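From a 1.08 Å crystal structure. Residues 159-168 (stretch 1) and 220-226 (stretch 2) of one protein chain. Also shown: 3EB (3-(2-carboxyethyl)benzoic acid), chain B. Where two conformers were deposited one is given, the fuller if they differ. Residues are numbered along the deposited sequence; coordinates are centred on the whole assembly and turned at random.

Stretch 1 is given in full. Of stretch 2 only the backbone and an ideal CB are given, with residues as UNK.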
ATOM      1  N   CYS A 159      -6.870 -12.608  -3.778  1.00  5.08           N
ATOM      2  CA  CYS A 159      -6.397 -13.176  -2.522  1.00  4.94           C
ATOM      3  C   CYS A 159      -5.939 -14.621  -2.688  1.00  4.91           C
ATOM      4  O   CYS A 159      -4.976 -15.034  -2.032  1.00  5.46           O
ATOM      5  CB  CYS A 159      -7.481 -13.101  -1.436  1.00  5.38           C
ATOM      6  SG  CYS A 159      -7.674 -11.446  -0.681  1.00  5.82           S
ATOM      7  N   VAL A 160      -6.654 -15.418  -3.501  1.00  4.96           N
ATOM      8  CA  VAL A 160      -6.225 -16.788  -3.773  1.00  5.60           C
ATOM      9  C   VAL A 160      -4.802 -16.769  -4.354  1.00  5.53           C
ATOM     10  O   VAL A 160      -3.925 -17.528  -3.915  1.00  6.36           O
ATOM     11  CB  VAL A 160      -7.197 -17.499  -4.745  1.00  7.12           C
ATOM     12  CG1 VAL A 160      -6.606 -18.810  -5.253  1.00  8.24           C
ATOM     13  CG2 VAL A 160      -8.546 -17.747  -4.062  1.00  7.50           C
ATOM     14  N   GLY A 161      -4.572 -15.933  -5.362  1.00  5.31           N
ATOM     15  CA  GLY A 161      -3.262 -15.885  -5.981  1.00  5.95           C
ATOM     16  C   GLY A 161      -2.138 -15.446  -5.054  1.00  5.55           C
ATOM     17  O   GLY A 161      -1.051 -16.027  -5.043  1.00  5.43           O
ATOM     18  N   ARG A 162      -2.394 -14.400  -4.272  1.00  5.13           N
ATOM     19  CA  ARG A 162      -1.389 -13.961  -3.315  1.00  5.43           C
ATOM     20  C   ARG A 162      -1.056 -15.077  -2.323  1.00  5.77           C
ATOM     21  O   ARG A 162       0.103 -15.369  -2.068  1.00  5.65           O
ATOM     22  CB  ARG A 162      -1.871 -12.692  -2.622  1.00  5.56           C
ATOM     23  CG  ARG A 162      -0.966 -12.242  -1.489  1.00  5.78           C
ATOM     24  CD  ARG A 162      -1.321 -10.843  -0.954  1.00  5.99           C
ATOM     25  NE  ARG A 162      -2.695 -10.796  -0.421  1.00  5.38           N
ATOM     26  CZ  ARG A 162      -3.304  -9.678  -0.031  1.00  5.16           C
ATOM     27  NH1 ARG A 162      -2.675  -8.489  -0.084  1.00  4.99           N
ATOM     28  NH2 ARG A 162      -4.563  -9.737   0.401  1.00  5.25           N
ATOM     29  N   ALA A 163      -2.090 -15.720  -1.781  1.00  5.94           N
ATOM     30  CA  ALA A 163      -1.898 -16.784  -0.809  1.00  6.66           C
ATOM     31  C   ALA A 163      -1.106 -17.932  -1.435  1.00  6.40           C
ATOM     32  O   ALA A 163      -0.230 -18.519  -0.780  1.00  6.46           O
ATOM     33  CB  ALA A 163      -3.244 -17.268  -0.266  1.00  8.23           C
ATOM     34  N   GLN A 164      -1.430 -18.286  -2.675  1.00  6.17           N
ATOM     35  CA  GLN A 164      -0.714 -19.361  -3.365  1.00  6.33           C
ATOM     36  C   GLN A 164       0.769 -19.035  -3.507  1.00  6.10           C
ATOM     37  O   GLN A 164       1.621 -19.920  -3.327  1.00  6.70           O
ATOM     38  CB  GLN A 164      -1.348 -19.641  -4.731  1.00  7.06           C
ATOM     39  CG  GLN A 164      -0.725 -20.810  -5.476  1.00  8.54           C
ATOM     40  CD  GLN A 164      -1.364 -21.006  -6.822  1.00  8.69           C
ATOM     41  OE1 GLN A 164      -2.592 -21.059  -6.916  1.00 10.48           O
ATOM     42  NE2 GLN A 164      -0.548 -21.116  -7.876  1.00  8.22           N
ATOM     43  N   ALA A 165       1.088 -17.783  -3.827  1.00  5.75           N
ATOM     44  CA  ALA A 165       2.487 -17.389  -3.962  1.00  5.70           C
ATOM     45  C   ALA A 165       3.240 -17.539  -2.633  1.00  5.87           C
ATOM     46  O   ALA A 165       4.409 -17.914  -2.641  1.00  6.44           O
ATOM     47  CB  ALA A 165       2.623 -15.979  -4.479  1.00  6.62           C
ATOM     48  N   LEU A 166       2.597 -17.231  -1.506  1.00  6.43           N
ATOM     49  CA  LEU A 166       3.308 -17.416  -0.248  1.00  7.19           C
ATOM     50  C   LEU A 166       3.667 -18.888  -0.068  1.00  8.18           C
ATOM     51  O   LEU A 166       4.780 -19.219   0.345  1.00  9.46           O
ATOM     52  CB  LEU A 166       2.516 -16.922   0.968  1.00  7.46           C
ATOM     53  CG  LEU A 166       2.652 -15.436   1.339  1.00  7.99           C
ATOM     54  CD1 LEU A 166       1.899 -14.507   0.405  1.00  7.93           C
ATOM     55  CD2 LEU A 166       2.172 -15.220   2.775  1.00  8.45           C
ATOM     56  N   ASP A 167       2.740 -19.784  -0.379  1.00  8.85           N
ATOM     57  CA  ASP A 167       3.068 -21.206  -0.277  1.00 10.75           C
ATOM     58  C   ASP A 167       4.169 -21.622  -1.247  1.00 10.19           C
ATOM     59  O   ASP A 167       5.032 -22.423  -0.906  1.00 11.15           O
ATOM     60  CB  ASP A 167       1.826 -22.048  -0.547  1.00 15.32           C
ATOM     61  CG  ASP A 167       0.772 -21.883   0.517  1.00 21.73           C
ATOM     62  OD1 ASP A 167       1.117 -21.462   1.648  1.00 24.40           O
ATOM     63  OD2 ASP A 167      -0.410 -22.168   0.222  1.00 24.20           O
ATOM     64  N   GLU A 168       4.121 -21.107  -2.469  1.00  8.76           N
ATOM     65  CA  GLU A 168       5.139 -21.408  -3.474  1.00  8.52           C
ATOM     66  C   GLU A 168       6.526 -20.938  -3.070  1.00  8.90           C
ATOM     67  O   GLU A 168       7.522 -21.475  -3.537  1.00 10.33           O
ATOM     68  CB  GLU A 168       4.729 -20.770  -4.804  1.00  8.88           C
ATOM     69  CG  GLU A 168       3.632 -21.549  -5.467  1.00  8.67           C
ATOM     70  CD  GLU A 168       2.902 -20.811  -6.583  1.00  8.03           C
ATOM     71  OE1 GLU A 168       3.071 -19.575  -6.735  1.00  8.29           O
ATOM     72  OE2 GLU A 168       2.173 -21.503  -7.336  1.00  8.71           O
ATOM     73  N   UNK A 220     -13.401 -15.709   2.076  1.00 10.37           N
ATOM     74  CA  UNK A 220     -12.498 -16.594   1.351  1.00 11.02           C
ATOM     75  C   UNK A 220     -12.841 -16.765  -0.117  1.00  9.01           C
ATOM     76  O   UNK A 220     -13.561 -15.972  -0.716  1.00  8.59           O
ATOM     77  CB  UNK A 220     -12.484 -17.969   2.023  1.00 11.02           C
ATOM     78  N   UNK A 221     -12.335 -17.837  -0.729  1.00  8.79           N
ATOM     79  CA  UNK A 221     -11.823 -19.061  -0.111  1.00 10.22           C
ATOM     80  C   UNK A 221     -10.418 -18.974   0.480  1.00 10.13           C
ATOM     81  O   UNK A 221     -10.051 -19.894   1.202  1.00 13.88           O
ATOM     82  CB  UNK A 221     -11.840 -20.181  -1.153  1.00 10.22           C
ATOM     83  N   UNK A 222      -9.652 -17.930   0.201  1.00  7.18           N
ATOM     84  CA  UNK A 222      -8.364 -17.752   0.881  0.74  7.11           C
ATOM     85  C   UNK A 222      -8.358 -16.373   1.522  1.00  7.20           C
ATOM     86  O   UNK A 222      -8.738 -15.382   0.898  1.00  7.70           O
ATOM     87  CB  UNK A 222      -7.189 -17.913  -0.086  0.74  7.11           C
ATOM     88  N   UNK A 223      -7.904 -16.285   2.773  1.00  7.94           N
ATOM     89  CA  UNK A 223      -7.938 -14.981   3.450  1.00  8.57           C
ATOM     90  C   UNK A 223      -6.908 -14.026   2.887  1.00  6.60           C
ATOM     91  O   UNK A 223      -5.899 -14.430   2.278  1.00  6.59           O
ATOM     92  CB  UNK A 223      -7.708 -15.153   4.953  1.00  8.57           C
ATOM     93  N   UNK A 224      -7.144 -12.731   3.101  1.00  6.67           N
ATOM     94  CA  UNK A 224      -6.076 -11.758   2.867  1.00  5.92           C
ATOM     95  C   UNK A 224      -4.913 -12.006   3.805  1.00  5.53           C
ATOM     96  O   UNK A 224      -5.048 -12.749   4.787  1.00  6.13           O
ATOM     97  CB  UNK A 224      -6.596 -10.330   3.041  1.00  5.92           C
ATOM     98  N   UNK A 225      -3.761 -11.412   3.497  1.00  5.25           N
ATOM     99  CA  UNK A 225      -2.603 -11.496   4.381  1.00  5.39           C
ATOM    100  C   UNK A 225      -1.859 -10.187   4.302  1.00  5.09           C
ATOM    101  O   UNK A 225      -1.567  -9.712   3.208  1.00  5.43           O
ATOM    102  CB  UNK A 225      -1.692 -12.669   4.012  1.00  5.39           C
ATOM    103  N   UNK A 226      -1.611  -9.592   5.465  1.00  4.92           N
ATOM    104  CA  UNK A 226      -0.903  -8.310   5.589  1.00  5.15           C
ATOM    105  C   UNK A 226      -0.865  -7.892   7.051  1.00  4.89           C
ATOM    106  O   UNK A 226      -1.770  -8.235   7.824  1.00  5.46           O
ATOM    107  CB  UNK A 226      -1.571  -7.227   4.740  1.00  5.15           C
TER
HETATM  108  C   3EB B1345      -9.291  -4.937   5.772  1.00  5.35           C
HETATM  109  O   3EB B1345      -9.374  -6.148   5.546  1.00  5.73           O
HETATM  110  CA  3EB B1345      -9.679  -3.905   4.750  1.00  5.53           C
HETATM  111  OAB 3EB B1345      -5.834  -7.227   0.692  1.00  5.47           O
HETATM  112  OAD 3EB B1345      -3.912  -6.121   0.740  1.00  5.49           O
HETATM  113  CAE 3EB B1345      -6.815  -3.420   3.831  1.00  5.28           C
HETATM  114  CAF 3EB B1345      -5.445  -3.443   3.596  1.00  4.97           C
HETATM  115  CAG 3EB B1345      -7.664  -4.298   3.155  1.00  4.77           C
HETATM  116  CAH 3EB B1345      -4.905  -4.328   2.679  1.00  5.00           C
HETATM  117  CAL 3EB B1345      -5.150  -6.255   1.072  1.00  5.09           C
HETATM  118  CAM 3EB B1345      -7.100  -5.197   2.250  1.00  4.86           C
HETATM  119  CAN 3EB B1345      -5.725  -5.236   2.017  1.00  5.07           C
HETATM  120  OXT 3EB B1345      -8.923  -4.473   6.919  1.00  5.69           O
HETATM  121  C2  3EB B1345      -9.173  -4.267   3.338  1.00  5.40           C

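Stretch 1 is one helix, and stretch 2, which has no regular structure, runs along the side that carries Cys159, Ala163, Leu166 and Asp167. Position 220 has phi/psi of -91/-160, its ideal CB points away, and nothing of the helix lies within 5.5 Å. The contact sets no demand, and many residues would serve; it is Gly220.

The peptide bond between 220 and 221 is cis, which strongly favours proline at 221, and a phi of -79° agrees. The ideal CB lies sideways, 5.0 Å from Val160 CG2, so a small apolar group could reach that methyl. Pro221 does so, with CG 3.8 Å from Val160 CG2.

Position 222 points toward the helix, its ideal CB 4.0 Å from both Val160 CA and Ala163 CB. The short side chain of Ala163 leaves a passage along the helix surface, and the carboxylate of Asp167 lies one turn further on. A small apolar residue could stop at Ala163; a long basic one, lysine or arginine, could continue to the acid. Arg222 takes the longer course with chi1 to chi3 all m, in the conformer described here. Its guanidinium lays one face over Ala163, CZ being 3.4 Å from Ala163 CB, and turns an edge to Asp167, where NH1 and OD2 form a salt bridge at 3.5 Å.

At 223 the ideal CB points away and phi is -72°, so proline or many other residues would fit. Pro223 contributes chiefly its carbonyl: a water donates to Pro223 O and to Cys159 O, each 2.9 Å away, and accepts from Arg162 NE at 3.0 Å, joining loop to helix where no direct hydrogen bond does.

The ideal CB of 224 lies 3.4 Å from Arg162 NH2 and 4.0 Å from Cys159 SG. Phi/psi of -63/165 allow proline, and a compact apolar side chain would suit the spot. Pro224 packs CB against Cys159 SG at 4.1 Å.

Position 225 is extended (-145/127), with Leu166 and the Arg162 side chain nearby; a branched aliphatic residue would suit, and so might other apolar ones. Val225, chi1 p, sets CG2 4.2 Å from Leu166 CD2 and CG1 3.8 Å from Arg162 NE. Its backbone N lies over one face of that guanidinium and finds no partner.

The ideal CB of 226 is sideways, 5.1 Å from Arg162 NH1, which with NH2 binds a ligand carboxylate. An aromatic or large aliphatic residue could cover the ligand. Phe226 lays a ring face over it, CE1 being 3.3 Å from 3EB CAN.

Stretch 2, residues 220-226: GPRPPVF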
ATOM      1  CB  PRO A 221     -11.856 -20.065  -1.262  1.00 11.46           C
ATOM      2  CG  PRO A 221     -11.662 -19.255  -2.441  1.00 10.99           C
ATOM      3  CD  PRO A 221     -12.440 -17.981  -2.193  1.00  9.31           C
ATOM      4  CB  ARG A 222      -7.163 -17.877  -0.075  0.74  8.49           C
ATOM      5  CG  ARG A 222      -6.981 -19.244  -0.742  0.74 11.76           C
ATOM      6  CD  ARG A 222      -6.466 -20.397   0.161  0.74 16.78           C
ATOM      7  NE  ARG A 222      -5.268 -20.155   0.993  0.74 25.20           N
ATOM      8  CZ  ARG A 222      -3.996 -20.472   0.692  0.74 31.32           C
ATOM      9  NH1 ARG A 222      -3.641 -20.999  -0.475  0.74 34.15           N
ATOM     10  NH2 ARG A 222      -3.035 -20.213   1.583  0.74 32.41           N
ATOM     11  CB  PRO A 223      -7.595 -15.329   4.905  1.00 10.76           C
ATOM     12  CG  PRO A 223      -6.799 -16.554   4.800  1.00 12.37           C
ATOM     13  CD  PRO A 223      -7.376 -17.339   3.646  1.00  9.62           C
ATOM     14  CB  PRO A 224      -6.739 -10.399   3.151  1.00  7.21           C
ATOM     15  CG  PRO A 224      -8.085 -10.685   3.665  1.00 10.38           C
ATOM     16  CD  PRO A 224      -8.307 -12.148   3.778  1.00  8.57           C
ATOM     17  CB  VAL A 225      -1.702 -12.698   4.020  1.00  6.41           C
ATOM     18  CG1 VAL A 225      -1.258 -12.675   2.537  1.00  6.87           C
ATOM     19  CG2 VAL A 225      -0.497 -12.773   4.928  1.00  6.26           C
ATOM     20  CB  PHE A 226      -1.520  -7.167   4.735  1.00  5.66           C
ATOM     21  CG  PHE A 226      -2.966  -6.863   5.033  1.00  5.11           C
ATOM     22  CD1 PHE A 226      -3.999  -7.516   4.364  1.00  5.42           C
ATOM     23  CD2 PHE A 226      -3.302  -5.900   5.969  1.00  5.59           C
ATOM     24  CE1 PHE A 226      -5.313  -7.225   4.629  1.00  6.03           C
ATOM     25  CE2 PHE A 226      -4.621  -5.606   6.243  1.00  6.70           C
ATOM     26  CZ  PHE A 226      -5.629  -6.280   5.589  1.00  6.31           C
TER
HETATM   27  O   HOH W   1      -4.299 -13.252   0.158  1.00  5.75           O
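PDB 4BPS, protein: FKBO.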